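Local coordinates for protein dehydrogenase (Chromobacterium violaceum, PDB 3Q2I) that probably oxidises the UDP-linked sugar acid UDP-GlcNAcA with NAD, as a dehydrogenase needed for making 2,3-diacetamido-2,3-dideoxy-D-mannuronic acid, at residues R12-A17 and K313-E318; E40-C45 and Q73-I78; L141-R146 and H283-E288; I156-V161 and T256-K261. One frame throughout, in Å; residues are numbered along the deposited sequence.

Contact 1: residues R12-A17 and K313-E318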
loop_
_atom_site.group_PDB
_atom_site.type_symbol
_atom_site.label_atom_id
_atom_site.label_comp_id
_atom_site.label_asym_id
_atom_site.label_seq_id
_atom_site.Cartn_x
_atom_site.Cartn_y
_atom_site.Cartn_z
ATOM N N ARG A 12 -17.079 -24.112 -53.281
ATOM C CA ARG A 12 -16.762 -25.387 -52.662
ATOM C C ARG A 12 -17.285 -25.327 -51.227
ATOM O O ARG A 12 -17.759 -24.293 -50.753
ATOM C CB ARG A 12 -15.253 -25.646 -52.700
ATOM C CG ARG A 12 -14.395 -24.470 -52.236
ATOM C CD ARG A 12 -12.952 -24.912 -52.058
ATOM N NE ARG A 12 -12.076 -23.862 -51.556
ATOM C CZ ARG A 12 -11.867 -23.629 -50.258
ATOM N NH1 ARG A 12 -12.515 -24.331 -49.332
ATOM N NH2 ARG A 12 -11.026 -22.676 -49.895
ATOM N N LYS A 13 -17.248 -26.454 -50.535
ATOM C CA LYS A 13 -17.515 -26.401 -49.104
ATOM C C LYS A 13 -16.318 -25.736 -48.409
ATOM O O LYS A 13 -15.181 -25.812 -48.882
ATOM C CB LYS A 13 -17.751 -27.817 -48.585
ATOM C CG LYS A 13 -19.042 -28.453 -49.114
ATOM C CD LYS A 13 -19.004 -29.956 -48.938
ATOM C CE LYS A 13 -20.286 -30.615 -49.449
ATOM N NZ LYS A 13 -20.268 -32.085 -49.186
ATOM N N ILE A 14 -16.586 -25.067 -47.287
ATOM C CA ILE A 14 -15.506 -24.696 -46.356
ATOM C C ILE A 14 -14.844 -25.919 -45.710
ATOM O O ILE A 14 -15.526 -26.856 -45.286
ATOM C CB ILE A 14 -16.048 -23.805 -45.212
ATOM C CG1 ILE A 14 -17.018 -22.746 -45.760
ATOM C CG2 ILE A 14 -14.875 -23.205 -44.412
ATOM C CD1 ILE A 14 -16.362 -21.805 -46.797
ATOM N N ARG A 15 -13.519 -25.898 -45.629
ATOM C CA ARG A 15 -12.762 -27.017 -45.133
ATOM C C ARG A 15 -12.306 -26.754 -43.695
ATOM O O ARG A 15 -11.771 -25.671 -43.430
ATOM C CB ARG A 15 -11.594 -27.294 -46.064
ATOM C CG ARG A 15 -12.140 -27.625 -47.466
ATOM C CD ARG A 15 -11.035 -27.844 -48.455
ATOM N NE ARG A 15 -10.431 -26.606 -48.938
ATOM C CZ ARG A 15 -9.610 -26.561 -49.984
ATOM N NH1 ARG A 15 -9.318 -27.680 -50.632
ATOM N NH2 ARG A 15 -9.079 -25.411 -50.384
ATOM N N PHE A 16 -12.558 -27.719 -42.818
ATOM C CA PHE A 16 -12.150 -27.648 -41.395
ATOM C C PHE A 16 -11.101 -28.698 -41.048
ATOM O O PHE A 16 -11.119 -29.833 -41.546
ATOM C CB PHE A 16 -13.387 -27.845 -40.543
ATOM C CG PHE A 16 -14.339 -26.671 -40.546
ATOM C CD1 PHE A 16 -14.216 -25.656 -39.599
ATOM C CD2 PHE A 16 -15.298 -26.518 -41.545
ATOM C CE1 PHE A 16 -15.078 -24.579 -39.619
ATOM C CE2 PHE A 16 -16.169 -25.447 -41.565
ATOM C CZ PHE A 16 -16.046 -24.454 -40.613
ATOM N N ALA A 17 -10.161 -28.362 -40.160
ATOM C CA ALA A 17 -9.327 -29.382 -39.538
ATOM C C ALA A 17 -9.555 -29.231 -38.028
ATOM O O ALA A 17 -9.978 -28.140 -37.557
ATOM C CB ALA A 17 -7.859 -29.179 -39.857
ATOM N N LYS A 313 -20.921 -18.660 -42.698
ATOM C CA LYS A 313 -21.285 -17.396 -43.337
ATOM C C LYS A 313 -20.126 -16.410 -43.408
ATOM O O LYS A 313 -19.884 -15.767 -44.440
ATOM C CB LYS A 313 -22.515 -16.760 -42.702
ATOM C CG LYS A 313 -23.799 -17.553 -42.867
ATOM C CD LYS A 313 -24.918 -16.873 -42.116
ATOM C CE LYS A 313 -26.227 -17.235 -42.792
ATOM N NZ LYS A 313 -27.156 -17.868 -41.836
ATOM N N THR A 314 -19.317 -16.334 -42.345
ATOM C CA THR A 314 -18.198 -15.402 -42.414
ATOM C C THR A 314 -17.277 -15.799 -43.552
ATOM O O THR A 314 -16.780 -14.933 -44.290
ATOM C CB THR A 314 -17.407 -15.417 -41.045
ATOM O OG1 THR A 314 -18.299 -14.938 -40.042
ATOM C CG2 THR A 314 -16.150 -14.544 -41.094
ATOM N N MET A 315 -16.982 -17.082 -43.677
ATOM C CA MET A 315 -16.030 -17.559 -44.678
ATOM C C MET A 315 -16.579 -17.343 -46.106
ATOM O O MET A 315 -15.802 -17.154 -47.053
ATOM C CB MET A 315 -15.711 -19.029 -44.460
ATOM C CG MET A 315 -14.947 -19.333 -43.165
ATOM S SD MET A 315 -13.600 -18.170 -42.843
ATOM C CE MET A 315 -12.439 -19.000 -43.871
ATOM N N ARG A 316 -17.899 -17.237 -46.186
ATOM C CA ARG A 316 -18.573 -17.057 -47.485
ATOM C C ARG A 316 -18.838 -15.595 -47.787
ATOM O O ARG A 316 -19.481 -15.269 -48.795
ATOM C CB ARG A 316 -19.887 -17.822 -47.499
ATOM C CG ARG A 316 -19.647 -19.281 -47.644
ATOM C CD ARG A 316 -20.004 -19.813 -48.995
ATOM N NE ARG A 316 -20.345 -21.200 -48.729
ATOM C CZ ARG A 316 -19.533 -22.222 -48.966
ATOM N NH1 ARG A 316 -19.921 -23.443 -48.633
ATOM N NH2 ARG A 316 -18.379 -22.024 -49.593
ATOM N N GLY A 317 -18.333 -14.699 -46.944
ATOM C CA GLY A 317 -18.546 -13.270 -47.125
ATOM C C GLY A 317 -19.913 -12.766 -46.721
ATOM O O GLY A 317 -20.220 -11.586 -46.924
ATOM N N GLU A 318 -20.726 -13.618 -46.088
ATOM C CA GLU A 318 -22.115 -13.316 -45.826
ATOM C C GLU A 318 -22.330 -12.678 -44.458
ATOM O O GLU A 318 -23.374 -12.096 -44.150
ATOM C CB GLU A 318 -22.907 -14.618 -45.926
ATOM C CG GLU A 318 -22.803 -15.263 -47.312
ATOM C CD GLU A 318 -23.412 -16.671 -47.362
ATOM O OE1 GLU A 318 -23.477 -17.364 -46.326
ATOM O OE2 GLU A 318 -23.852 -17.106 -48.451
#
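The Schellman motif that ends helix 304-315 sets R316 against the entry to the first Rossmann strand, where its guanidinium reaches the carbonyl of R12. R316 NH2 donates to R12 O at 2.6 Å, coming nearly head-on to the carbonyl with a C=O...N angle of 171°, although the oxygen lies tilted from the guanidinium plane. R316 NH1 adds a weak bond to the same oxygen at 3.1 Å, so one carbonyl takes both terminal nitrogens; NH2 also bonds to the carbonyl of I9. At the edge of the group lies K13 CA, while I14 covers part of one face, its CD1 3.5 Å from R316 NH2. The bend of R316 at chi2 (-107°) carries the chain past I14 in the opposite direction. The helix end itself is closed by G317, whose positive phi lets E318 N bond to K313 O at 2.8 Å and G317 N to T314 O. Strand 14-19 is an inner strand, the first in the chain, of the parallel sheet of the NAD-binding Rossmann fold, and helix 304-315 packs on it from the C-terminal part of the chain. The apolar part is I14 CD1 against M315 CB at 3.7 Å, and M315 also touches I78 and H101. R12 turns elsewhere, NH1 bonding to K13 O and forming a salt bridge with D77, while R15 NH2 lies over one face of its guanidinium.

Contact 2: residues E40-C45 and Q73-I78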
loop_
_atom_site.group_PDB
_atom_site.type_symbol
_atom_site.label_atom_id
_atom_site.label_comp_id
_atom_site.label_asym_id
_atom_site.label_seq_id
_atom_site.Cartn_x
_atom_site.Cartn_y
_atom_site.Cartn_z
ATOM N N GLU A 40 -16.962 -29.355 -44.752
ATOM C CA GLU A 40 -16.449 -30.676 -44.445
ATOM C C GLU A 40 -15.236 -30.664 -43.518
ATOM O O GLU A 40 -14.415 -29.740 -43.542
ATOM C CB GLU A 40 -16.063 -31.403 -45.732
ATOM C CG GLU A 40 -14.888 -30.761 -46.455
ATOM C CD GLU A 40 -14.813 -31.170 -47.918
ATOM O OE1 GLU A 40 -14.330 -30.353 -48.738
ATOM O OE2 GLU A 40 -15.230 -32.311 -48.226
ATOM N N LEU A 41 -15.133 -31.729 -42.730
ATOM C CA LEU A 41 -13.998 -31.943 -41.847
ATOM C C LEU A 41 -13.032 -32.901 -42.531
ATOM O O LEU A 41 -13.348 -34.079 -42.707
ATOM C CB LEU A 41 -14.494 -32.500 -40.504
ATOM C CG LEU A 41 -13.405 -32.806 -39.477
ATOM C CD1 LEU A 41 -12.771 -31.512 -38.951
ATOM C CD2 LEU A 41 -14.167 -33.493 -38.347
ATOM N N ILE A 42 -11.851 -32.420 -42.892
ATOM C CA ILE A 42 -10.927 -33.176 -43.720
ATOM C C ILE A 42 -9.706 -33.719 -42.990
ATOM O O ILE A 42 -8.989 -34.566 -43.524
ATOM C CB ILE A 42 -10.481 -32.361 -44.967
ATOM C CG1 ILE A 42 -9.980 -30.975 -44.529
ATOM C CG2 ILE A 42 -11.677 -32.101 -45.880
ATOM C CD1 ILE A 42 -9.017 -30.312 -45.513
ATOM N N ASP A 43 -9.431 -33.233 -41.769
ATOM C CA ASP A 43 -8.236 -33.669 -41.077
ATOM C C ASP A 43 -8.485 -33.550 -39.564
ATOM O O ASP A 43 -9.138 -32.593 -39.148
ATOM C CB ASP A 43 -7.072 -32.751 -41.443
ATOM C CG ASP A 43 -6.630 -32.932 -42.873
ATOM O OD1 ASP A 43 -5.864 -33.898 -43.118
ATOM O OD2 ASP A 43 -7.058 -32.120 -43.720
ATOM N N VAL A 44 -8.048 -34.551 -38.808
ATOM C CA VAL A 44 -8.210 -34.546 -37.346
ATOM C C VAL A 44 -6.876 -34.914 -36.729
ATOM O O VAL A 44 -6.025 -35.590 -37.331
ATOM C CB VAL A 44 -9.343 -35.448 -36.811
ATOM C CG1 VAL A 44 -10.693 -34.914 -37.179
ATOM C CG2 VAL A 44 -9.151 -36.933 -37.253
ATOM N N CYS A 45 -6.644 -34.421 -35.499
ATOM C CA CYS A 45 -5.356 -34.609 -34.864
ATOM C C CYS A 45 -5.572 -34.888 -33.372
ATOM O O CYS A 45 -6.377 -34.207 -32.726
ATOM C CB CYS A 45 -4.507 -33.338 -34.991
ATOM S SG CYS A 45 -2.978 -33.418 -34.052
ATOM N N GLN A 73 0.169 -30.467 -43.846
ATOM C CA GLN A 73 -0.541 -31.245 -44.847
ATOM C C GLN A 73 -1.900 -30.687 -45.256
ATOM O O GLN A 73 -2.283 -30.734 -46.430
ATOM C CB GLN A 73 -0.653 -32.702 -44.403
ATOM C CG GLN A 73 0.689 -33.375 -44.165
ATOM C CD GLN A 73 0.502 -34.726 -43.519
ATOM O OE1 GLN A 73 -0.476 -35.418 -43.816
ATOM N NE2 GLN A 73 1.420 -35.107 -42.628
ATOM N N THR A 74 -2.648 -30.154 -44.299
ATOM C CA THR A 74 -4.050 -29.875 -44.523
ATOM C C THR A 74 -4.231 -28.647 -45.415
ATOM O O THR A 74 -3.427 -27.723 -45.385
ATOM C CB THR A 74 -4.794 -29.713 -43.178
ATOM O OG1 THR A 74 -6.210 -29.707 -43.400
ATOM C CG2 THR A 74 -4.380 -28.404 -42.482
ATOM N N ASP A 75 -5.266 -28.638 -46.236
ATOM C CA ASP A 75 -5.640 -27.379 -46.872
ATOM C C ASP A 75 -6.963 -26.910 -46.286
ATOM O O ASP A 75 -7.857 -26.403 -46.961
ATOM C CB ASP A 75 -5.617 -27.497 -48.404
ATOM C CG ASP A 75 -6.633 -28.482 -48.937
ATOM O OD1 ASP A 75 -7.210 -29.277 -48.169
ATOM O OD2 ASP A 75 -6.889 -28.433 -50.160
ATOM N N ALA A 76 -7.113 -27.111 -44.977
ATOM C CA ALA A 76 -8.312 -26.603 -44.321
ATOM C C ALA A 76 -8.297 -25.086 -44.408
ATOM O O ALA A 76 -7.221 -24.492 -44.478
ATOM C CB ALA A 76 -8.340 -27.050 -42.838
ATOM N N ASP A 77 -9.482 -24.486 -44.407
ATOM C CA ASP A 77 -9.639 -23.033 -44.290
ATOM C C ASP A 77 -9.461 -22.632 -42.805
ATOM O O ASP A 77 -8.848 -21.610 -42.511
ATOM C CB ASP A 77 -11.040 -22.639 -44.750
ATOM C CG ASP A 77 -11.254 -22.899 -46.240
ATOM O OD1 ASP A 77 -10.433 -22.390 -47.012
ATOM O OD2 ASP A 77 -12.168 -23.658 -46.591
ATOM N N ILE A 78 -10.066 -23.417 -41.926
ATOM C CA ILE A 78 -10.093 -23.156 -40.472
ATOM C C ILE A 78 -9.587 -24.364 -39.684
ATOM O O ILE A 78 -9.904 -25.511 -40.010
ATOM C CB ILE A 78 -11.525 -22.905 -40.050
ATOM C CG1 ILE A 78 -11.960 -21.616 -40.734
ATOM C CG2 ILE A 78 -11.655 -22.929 -38.466
ATOM C CD1 ILE A 78 -13.422 -21.292 -40.622
#
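T74 OG1 is gripped between two groups: it donates to D43 OD2 at 2.6 Å and accepts from A76 N at 3.2 Å. The hydroxyl meets the aspartate oxygen from above the carboxylate, 56° out of its plane. With OG1 anti to the backbone N (chi1 -168°), the threonine oxygen can face the strand and still receive the amide two residues on, which makes an ST turn. The other carboxylate oxygen, D43 OD1, bonds to H64 NE2, so the buried acid has two partners, one in the loop after helix 67-73 and one on the edge strand 62-64. These elements belong to the Rossmann fold, in which strand 39-45 is a neighbour of strand 14-19, and the 73-78 turn leads from helix 67-73 into strand 78-81. The side chain of D43 lies about 12 Å from the bound NADH. I42 supplies the apolar part. Its CG1 sits between the backbone N and carbonyl carbon (chi1 51°), and CD1 is carried across the turn at about a right angle to T74 and D75. That methyl lies 3.6 Å from T74 OG1 and 3.4 Å from D75 OD1, and reaches A76 CB at 4.3 Å. The carboxylate of D75 has its strong partner elsewhere, in a salt bridge from OD2 to R15.

Contact 3: residues L141-R146 and H283-E288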
loop_
_atom_site.group_PDB
_atom_site.type_symbol
_atom_site.label_atom_id
_atom_site.label_comp_id
_atom_site.label_asym_id
_atom_site.label_seq_id
_atom_site.Cartn_x
_atom_site.Cartn_y
_atom_site.Cartn_z
ATOM N N LEU A 141 -31.160 -15.662 -23.550
ATOM C CA LEU A 141 -30.023 -14.722 -23.542
ATOM C C LEU A 141 -30.141 -13.738 -24.690
ATOM O O LEU A 141 -29.879 -12.563 -24.510
ATOM C CB LEU A 141 -28.692 -15.473 -23.603
ATOM C CG LEU A 141 -28.422 -16.254 -22.311
ATOM C CD1 LEU A 141 -27.078 -16.942 -22.360
ATOM C CD2 LEU A 141 -28.537 -15.360 -21.061
ATOM N N GLN A 142 -30.675 -14.190 -25.834
ATOM C CA GLN A 142 -31.061 -13.260 -26.895
ATOM C C GLN A 142 -32.137 -12.253 -26.545
ATOM O O GLN A 142 -31.993 -11.069 -26.851
ATOM C CB GLN A 142 -31.411 -14.049 -28.161
ATOM C CG GLN A 142 -30.164 -14.532 -28.892
ATOM C CD GLN A 142 -29.254 -13.412 -29.390
ATOM O OE1 GLN A 142 -29.718 -12.516 -30.078
ATOM N NE2 GLN A 142 -27.958 -13.451 -29.043
ATOM N N LEU A 143 -33.198 -12.670 -25.866
ATOM C CA LEU A 143 -34.174 -11.684 -25.429
ATOM C C LEU A 143 -33.595 -10.646 -24.471
ATOM O O LEU A 143 -33.913 -9.470 -24.569
ATOM C CB LEU A 143 -35.372 -12.350 -24.728
ATOM C CG LEU A 143 -36.467 -12.862 -25.670
ATOM C CD1 LEU A 143 -37.448 -13.795 -24.913
ATOM C CD2 LEU A 143 -37.182 -11.639 -26.172
ATOM N N LEU A 144 -32.842 -11.116 -23.473
ATOM C CA LEU A 144 -32.111 -10.228 -22.579
ATOM C C LEU A 144 -31.261 -9.268 -23.399
ATOM O O LEU A 144 -31.289 -8.059 -23.162
ATOM C CB LEU A 144 -31.165 -11.040 -21.672
ATOM C CG LEU A 144 -31.731 -11.550 -20.352
ATOM C CD1 LEU A 144 -30.716 -12.428 -19.637
ATOM C CD2 LEU A 144 -32.229 -10.405 -19.478
ATOM N N LYS A 145 -30.472 -9.795 -24.329
ATOM C CA LYS A 145 -29.632 -8.897 -25.114
ATOM C C LYS A 145 -30.459 -7.840 -25.866
ATOM O O LYS A 145 -30.118 -6.648 -25.918
ATOM C CB LYS A 145 -28.731 -9.678 -26.068
ATOM C CG LYS A 145 -27.816 -8.781 -26.909
ATOM C CD LYS A 145 -26.702 -8.076 -26.100
ATOM C CE LYS A 145 -25.696 -7.354 -27.019
ATOM N NZ LYS A 145 -24.627 -6.591 -26.297
ATOM N N ARG A 146 -31.551 -8.298 -26.471
ATOM C CA ARG A 146 -32.451 -7.374 -27.144
ATOM C C ARG A 146 -33.016 -6.309 -26.207
ATOM O O ARG A 146 -33.060 -5.114 -26.540
ATOM C CB ARG A 146 -33.528 -8.169 -27.893
ATOM C CG ARG A 146 -32.991 -8.776 -29.170
ATOM C CD ARG A 146 -33.936 -9.814 -29.799
ATOM N NE ARG A 146 -35.274 -9.277 -30.062
ATOM C CZ ARG A 146 -36.385 -10.011 -30.092
ATOM N NH1 ARG A 146 -36.338 -11.319 -29.883
ATOM N NH2 ARG A 146 -37.558 -9.435 -30.325
ATOM N N HIS A 283 -43.333 -4.267 -25.013
ATOM C CA HIS A 283 -42.555 -4.308 -26.245
ATOM C C HIS A 283 -42.988 -5.546 -27.029
ATOM O O HIS A 283 -43.370 -6.550 -26.437
ATOM C CB HIS A 283 -41.055 -4.417 -25.923
ATOM C CG HIS A 283 -40.155 -4.307 -27.118
ATOM N ND1 HIS A 283 -39.955 -5.348 -28.002
ATOM C CD2 HIS A 283 -39.365 -3.295 -27.550
ATOM C CE1 HIS A 283 -39.112 -4.968 -28.948
ATOM N NE2 HIS A 283 -38.722 -3.733 -28.686
ATOM N N ALA A 284 -42.900 -5.484 -28.356
ATOM C CA ALA A 284 -43.188 -6.636 -29.218
ATOM C C ALA A 284 -42.509 -7.909 -28.713
ATOM O O ALA A 284 -43.119 -8.984 -28.671
ATOM C CB ALA A 284 -42.760 -6.336 -30.658
ATOM N N MET A 285 -41.251 -7.777 -28.286
ATOM C CA MET A 285 -40.471 -8.939 -27.865
ATOM C C MET A 285 -41.097 -9.656 -26.669
ATOM O O MET A 285 -40.819 -10.825 -26.462
ATOM C CB MET A 285 -39.015 -8.563 -27.570
ATOM C CG MET A 285 -38.838 -7.889 -26.222
ATOM S SD MET A 285 -37.110 -7.547 -25.772
ATOM C CE MET A 285 -36.671 -6.184 -26.850
ATOM N N ASP A 286 -41.966 -8.994 -25.915
ATOM C CA ASP A 286 -42.611 -9.615 -24.753
ATOM C C ASP A 286 -43.531 -10.814 -25.010
ATOM O O ASP A 286 -43.806 -11.594 -24.090
ATOM C CB ASP A 286 -43.342 -8.578 -23.892
ATOM C CG ASP A 286 -42.412 -7.520 -23.334
ATOM O OD1 ASP A 286 -41.223 -7.837 -23.078
ATOM O OD2 ASP A 286 -42.887 -6.373 -23.161
ATOM N N GLU A 287 -44.015 -10.987 -26.237
ATOM C CA GLU A 287 -44.854 -12.154 -26.512
ATOM C C GLU A 287 -44.103 -13.439 -26.859
ATOM O O GLU A 287 -44.688 -14.518 -26.912
ATOM C CB GLU A 287 -45.966 -11.847 -27.516
ATOM C CG GLU A 287 -45.540 -11.117 -28.776
ATOM C CD GLU A 287 -46.655 -10.223 -29.312
ATOM O OE1 GLU A 287 -46.363 -9.312 -30.124
ATOM O OE2 GLU A 287 -47.822 -10.422 -28.899
ATOM N N GLU A 288 -42.789 -13.333 -27.017
ATOM C CA GLU A 288 -41.933 -14.494 -27.245
ATOM C C GLU A 288 -41.549 -15.193 -25.939
ATOM O O GLU A 288 -40.856 -16.210 -25.951
ATOM C CB GLU A 288 -40.678 -14.051 -28.002
ATOM C CG GLU A 288 -41.020 -13.206 -29.217
ATOM C CD GLU A 288 -39.827 -12.480 -29.818
ATOM O OE1 GLU A 288 -38.716 -13.050 -29.822
ATOM O OE2 GLU A 288 -40.011 -11.346 -30.308
#
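R146 and E288 form a two-pronged salt bridge between helix 139-149 and the residue just after the 3-10 segment 284-287. The guanidinium approaches end-on: NH1 donates to E288 OE1 at 2.9 Å and NH2 to E288 OE2 at 3.1 Å, both nearly straight (174° and 173°). Each oxygen is met on its syn side and lies within the guanidinium plane, while the two flat groups are turned 25° from each other. The bend of R146 at chi3 swings the group across the glutamate chain.

Apolar contact lies beside this pair. M285 slides past both helix residues: its CB lies 3.8 Å from L143 CD2, and CE reaches the backbone of R146, with R146 C at 3.7 Å. L143 CD2 also touches M285 O, and L143 packs on I289 and A292 of helix 289-292.

Within the turn, M285 N donates to H283 ND1 at 2.8 Å, in the ring plane, and M285 CE rests over one face of that ring. H283 N in turn bonds to D286 OD2. Across the contact, the paired bonds of the salt bridge restrict rotation of both charged groups, and the pairing probably favours the ionised forms of R146 and E288.

Contact 4: residues I156-V161 and T256-K261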
loop_
_atom_site.group_PDB
_atom_site.type_symbol
_atom_site.label_atom_id
_atom_site.label_comp_id
_atom_site.label_asym_id
_atom_site.label_seq_id
_atom_site.Cartn_x
_atom_site.Cartn_y
_atom_site.Cartn_z
ATOM N N ILE A 156 -29.006 0.872 -15.391
ATOM C CA ILE A 156 -28.872 -0.363 -14.623
ATOM C C ILE A 156 -28.279 -0.074 -13.245
ATOM O O ILE A 156 -27.323 0.707 -13.130
ATOM C CB ILE A 156 -27.927 -1.378 -15.324
ATOM C CG1 ILE A 156 -28.329 -1.554 -16.793
ATOM C CG2 ILE A 156 -27.789 -2.673 -14.557
ATOM C CD1 ILE A 156 -29.652 -2.148 -16.924
ATOM N N TYR A 157 -28.859 -0.734 -12.245
ATOM C CA TYR A 157 -28.469 -0.499 -10.865
ATOM C C TYR A 157 -27.791 -1.700 -10.228
ATOM O O TYR A 157 -26.796 -1.533 -9.529
ATOM C CB TYR A 157 -29.673 -0.171 -9.967
ATOM C CG TYR A 157 -30.403 1.084 -10.435
ATOM C CD1 TYR A 157 -29.706 2.231 -10.818
ATOM C CD2 TYR A 157 -31.789 1.131 -10.412
ATOM C CE1 TYR A 157 -30.372 3.419 -11.141
ATOM C CE2 TYR A 157 -32.442 2.297 -10.744
ATOM C CZ TYR A 157 -31.735 3.403 -11.133
ATOM O OH TYR A 157 -32.392 4.569 -11.437
ATOM N N MET A 158 -28.323 -2.907 -10.431
ATOM C CA MET A 158 -27.965 -4.074 -9.666
ATOM C C MET A 158 -28.068 -5.338 -10.497
ATOM O O MET A 158 -29.039 -5.572 -11.211
ATOM C CB MET A 158 -28.841 -4.149 -8.405
ATOM C CG MET A 158 -28.724 -5.413 -7.535
ATOM S SD MET A 158 -27.028 -5.797 -6.990
ATOM C CE MET A 158 -26.557 -4.239 -6.235
ATOM N N VAL A 159 -27.035 -6.167 -10.426
ATOM C CA VAL A 159 -26.930 -7.411 -11.189
ATOM C C VAL A 159 -26.467 -8.535 -10.255
ATOM O O VAL A 159 -25.560 -8.326 -9.421
ATOM C CB VAL A 159 -25.932 -7.263 -12.380
ATOM C CG1 VAL A 159 -25.866 -8.571 -13.182
ATOM C CG2 VAL A 159 -26.353 -6.153 -13.315
ATOM N N ASN A 160 -27.108 -9.717 -10.317
ATOM C CA ASN A 160 -26.619 -10.888 -9.597
ATOM C C ASN A 160 -26.595 -12.084 -10.503
ATOM O O ASN A 160 -27.603 -12.367 -11.156
ATOM C CB ASN A 160 -27.472 -11.154 -8.346
ATOM C CG ASN A 160 -27.090 -12.412 -7.631
ATOM O OD1 ASN A 160 -27.917 -13.295 -7.453
ATOM N ND2 ASN A 160 -25.849 -12.510 -7.176
ATOM N N VAL A 161 -25.453 -12.732 -10.620
ATOM C CA VAL A 161 -25.331 -13.996 -11.371
ATOM C C VAL A 161 -25.000 -15.127 -10.378
ATOM O O VAL A 161 -24.041 -15.015 -9.601
ATOM C CB VAL A 161 -24.231 -13.894 -12.426
ATOM C CG1 VAL A 161 -23.989 -15.231 -13.139
ATOM C CG2 VAL A 161 -24.594 -12.819 -13.435
ATOM N N THR A 256 -30.020 -11.943 -12.541
ATOM C CA THR A 256 -31.061 -10.993 -12.187
ATOM C C THR A 256 -30.548 -9.622 -12.561
ATOM O O THR A 256 -29.383 -9.316 -12.287
ATOM C CB THR A 256 -31.313 -11.020 -10.670
ATOM O OG1 THR A 256 -31.766 -12.333 -10.329
ATOM C CG2 THR A 256 -32.354 -9.987 -10.305
ATOM N N ILE A 257 -31.341 -8.825 -13.278
ATOM C CA ILE A 257 -30.946 -7.478 -13.678
ATOM C C ILE A 257 -32.001 -6.489 -13.274
ATOM O O ILE A 257 -33.174 -6.691 -13.613
ATOM C CB ILE A 257 -30.745 -7.333 -15.210
ATOM C CG1 ILE A 257 -29.722 -8.392 -15.674
ATOM C CG2 ILE A 257 -30.322 -5.896 -15.512
ATOM C CD1 ILE A 257 -29.590 -8.502 -17.217
ATOM N N LEU A 258 -31.618 -5.481 -12.498
ATOM C CA LEU A 258 -32.491 -4.438 -11.977
ATOM C C LEU A 258 -32.048 -3.089 -12.450
ATOM O O LEU A 258 -30.908 -2.699 -12.205
ATOM C CB LEU A 258 -32.459 -4.461 -10.446
ATOM C CG LEU A 258 -32.764 -5.801 -9.767
ATOM C CD1 LEU A 258 -32.767 -5.644 -8.266
ATOM C CD2 LEU A 258 -34.157 -6.360 -10.283
ATOM N N GLY A 259 -32.946 -2.377 -13.152
ATOM C CA GLY A 259 -32.696 -0.994 -13.493
ATOM C C GLY A 259 -33.861 -0.066 -13.208
ATOM O O GLY A 259 -34.819 -0.420 -12.531
ATOM N N GLU A 260 -33.701 1.168 -13.656
ATOM C CA GLU A 260 -34.651 2.251 -13.371
ATOM C C GLU A 260 -36.065 1.848 -13.773
ATOM O O GLU A 260 -37.058 2.117 -13.059
ATOM C CB GLU A 260 -34.142 3.441 -14.162
ATOM C CG GLU A 260 -34.907 4.757 -14.086
ATOM C CD GLU A 260 -34.364 5.735 -15.163
ATOM O OE1 GLU A 260 -33.422 5.418 -15.953
ATOM O OE2 GLU A 260 -34.893 6.862 -15.218
ATOM N N LYS A 261 -36.166 1.217 -14.933
ATOM C CA LYS A 261 -37.497 0.967 -15.461
ATOM C C LYS A 261 -37.716 -0.476 -15.890
ATOM O O LYS A 261 -38.572 -0.774 -16.728
ATOM C CB LYS A 261 -37.855 1.982 -16.541
ATOM C CG LYS A 261 -36.962 1.936 -17.745
ATOM C CD LYS A 261 -37.182 3.187 -18.606
ATOM C CE LYS A 261 -36.427 3.084 -19.929
ATOM N NZ LYS A 261 -37.077 3.856 -21.028
HETATM O O HOH W 1 -29.694 -14.261 -10.126
#
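Strands 156-164 and 252-259 run antiparallel, their segment axes 4.5 Å apart at an angle of 160°, and L258 O accepts from both Y157 N (2.8 Å) and M158 N (3.1 Å). I156 pairs with G259 before the bulge; after the shift M158 pairs with L258 and N160 with T256 as hydrogen-bonded pairs, with V159 and I257 forming the non-hydrogen-bonded pair between them. A water joins N160 O to T256 OG1. On one face, I156 CD1 meets I257 CG2 at 4.1 Å, and helix 139-149 packs over both residues. On the other, M158 and L258 lie side by side, M158 CG 4.1 Å from L258 CD1, and G226 and F164 of the second subunit pack on M158 and L258 respectively. The Y157 ring passes obliquely by the G259-E260 backbone, CE2 3.4 Å from E260 N, while its OH lies 3.4 Å from E260 CB. Y157 and M158 together oppose L258, a classic beta bulge set in the large mixed sheet of the C-terminal alpha/beta domain.

The contacts fall into two spatial groups. Contacts 1 and 2 are 12 Å apart between centres and share the parallel Rossmann sheet through neighbouring strands 14-19 and 39-45; a probable backbone hydrogen bond of D77 N with R15 O, at 2.8 Å, joins them directly. Contacts 3 and 4 lie 16 Å apart between centres, with L144 of helix 139-149 packing on I257 of the mixed sheet. Contacts 2 and 4 are about 45 Å apart between centres, on opposite sides of the chain's centre. Along the sequence, contact 2 closes before contact 3 opens, contact 4 falls within the span of contact 3, and contact 1 encloses all three, bringing helix 304-315 of the C-terminal part onto the Rossmann sheet.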